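Lmo2119 protein (Listeria monocytogenes serovar 1/2a, PDB 5HQH) is of unknown function but carries a YbbR-like domain, the part described here, within a longer protein that probably carries a signal peptide. Local coordinates at residues A[15-20]-A[52-57]. Numbering follows the deposited sequence. Where two conformers were deposited one is given.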
# COMPACT_ATOMS: atom_id res chain seq x y z
N ASN A 15 4.78 10.72 1.01
CA ASN A 15 5.47 9.94 2.02
C ASN A 15 4.56 9.10 2.89
O ASN A 15 4.76 9.01 4.09
CB ASN A 15 6.39 10.84 2.83
CG ASN A 15 7.37 11.60 1.95
OD1 ASN A 15 8.02 11.01 1.08
ND2 ASN A 15 7.46 12.89 2.14
N VAL A 16 3.55 8.51 2.27
CA VAL A 16 2.61 7.65 2.98
C VAL A 16 3.22 6.23 3.06
O VAL A 16 3.62 5.68 2.04
CB VAL A 16 1.29 7.58 2.23
CG1 VAL A 16 0.39 6.59 2.88
CG2 VAL A 16 0.64 8.93 2.18
N PRO A 17 3.29 5.64 4.25
CA PRO A 17 3.89 4.31 4.35
C PRO A 17 3.05 3.23 3.68
O PRO A 17 1.81 3.35 3.56
CB PRO A 17 3.97 4.08 5.86
CG PRO A 17 2.95 4.94 6.44
CD PRO A 17 2.85 6.15 5.57
N VAL A 18 3.72 2.17 3.25
CA VAL A 18 3.07 1.01 2.67
C VAL A 18 3.29 -0.21 3.56
O VAL A 18 4.44 -0.58 3.83
CB VAL A 18 3.64 0.67 1.28
CG1 VAL A 18 2.93 -0.56 0.72
CG2 VAL A 18 3.52 1.85 0.33
N LYS A 19 2.21 -0.80 4.05
CA LYS A 19 2.23 -2.01 4.83
C LYS A 19 2.29 -3.18 3.86
O LYS A 19 1.81 -3.10 2.73
CB LYS A 19 0.96 -2.13 5.70
CG LYS A 19 0.74 -0.97 6.64
CD LYS A 19 1.57 -1.07 7.87
CE LYS A 19 1.36 0.13 8.79
NZ LYS A 19 2.13 1.33 8.29
N VAL A 20 2.89 -4.30 4.30
CA VAL A 20 3.04 -5.48 3.46
C VAL A 20 2.63 -6.72 4.26
O VAL A 20 3.20 -7.00 5.28
CB VAL A 20 4.51 -5.68 2.99
CG1 VAL A 20 4.53 -6.71 1.85
CG2 VAL A 20 5.12 -4.37 2.53
N ALA A 52 -5.50 15.06 7.92
CA ALA A 52 -5.06 15.38 9.27
C ALA A 52 -4.64 14.15 10.08
O ALA A 52 -3.63 14.16 10.76
CB ALA A 52 -6.15 16.13 10.00
N GLN A 53 -5.44 13.09 9.99
CA GLN A 53 -5.20 11.88 10.78
C GLN A 53 -4.41 10.78 10.06
O GLN A 53 -3.82 9.92 10.72
CB GLN A 53 -6.52 11.30 11.29
CG GLN A 53 -6.98 11.89 12.64
CD GLN A 53 -7.41 13.34 12.58
OE1 GLN A 53 -8.44 13.68 11.99
NE2 GLN A 53 -6.66 14.20 13.24
N GLN A 54 -4.42 10.81 8.73
CA GLN A 54 -3.76 9.80 7.89
C GLN A 54 -4.04 8.39 8.40
O GLN A 54 -3.15 7.55 8.55
CB GLN A 54 -2.27 10.08 7.72
CG GLN A 54 -1.72 9.50 6.43
CD GLN A 54 -0.26 9.69 6.29
OE1 GLN A 54 0.49 8.70 6.37
NE2 GLN A 54 0.17 10.94 6.09
N ASP A 55 -5.29 8.16 8.69
CA ASP A 55 -5.72 6.89 9.29
C ASP A 55 -6.11 5.83 8.27
O ASP A 55 -6.52 4.71 8.64
CB ASP A 55 -6.77 7.10 10.40
CG ASP A 55 -7.99 7.85 9.95
OD1 ASP A 55 -8.01 8.52 8.90
OD2 ASP A 55 -8.97 7.82 10.71
N PHE A 56 -5.99 6.15 6.99
CA PHE A 56 -6.15 5.14 5.92
C PHE A 56 -4.84 4.37 5.85
O PHE A 56 -3.81 4.81 6.36
CB PHE A 56 -6.47 5.77 4.59
CG PHE A 56 -5.51 6.86 4.17
CD1 PHE A 56 -4.38 6.54 3.44
CD2 PHE A 56 -5.71 8.20 4.51
CE1 PHE A 56 -3.47 7.52 3.09
CE2 PHE A 56 -4.81 9.18 4.16
CZ PHE A 56 -3.68 8.84 3.42
N THR A 57 -4.91 3.20 5.22
CA THR A 57 -3.77 2.27 5.16
C THR A 57 -3.53 1.83 3.75
O THR A 57 -4.42 1.25 3.15
CB THR A 57 -4.09 1.03 6.00
OG1 THR A 57 -4.38 1.43 7.36
CG2 THR A 57 -2.96 0.03 5.95
O HOH W 1 3.48 9.52 6.62
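Val16 and Phe56 make the buried end of this contact: CG1 of Val16 lies 4.0 Å from CE1 of Phe56, the two side chains crossing at about a right angle. CG1 of Val16 is anti to the backbone N (chi1 174°), and that methyl is the branch sent to the ring. The side chain of Phe56 also touches Ile13 and Leu40, and Val38 and Val58 pack on Val16, so the pair belongs to the hydrophobic interior.

Just past helix 44-53, Gln54 is the first residue to leave helical geometry, with positive phi, and the chain then runs through Phe56 into strand 57-61, the parallel neighbour of strand 9-21 in the mixed sheet of this YbbR-like domain. Backbone pairing between them is made further on, by Lys19 with Val58 and Ala60; here strand 16-20 faces the loop that leads into strand 57-61, with CA of Val16 8.3 Å from CA of Gln54. Val16 sits in a G1 beta bulge with Asn15, opposite Val36.

Toward solvent the packing is thinner. Gln54 stretches out, CG anti to its backbone N (chi1 -153°), and meets Pro17 tip to tip, OE1 of Gln54 3.6 Å from CD of Pro17. A water donates to that OE1 of Gln54 (3.1 Å) and to O of Asn15 (2.9 Å), linking the two segments. Further along, CG of exposed Lys19 touches CG2 of Thr57 at 3.9 Å, while OG1 of Thr57 is hydrogen-bonded to Asp78.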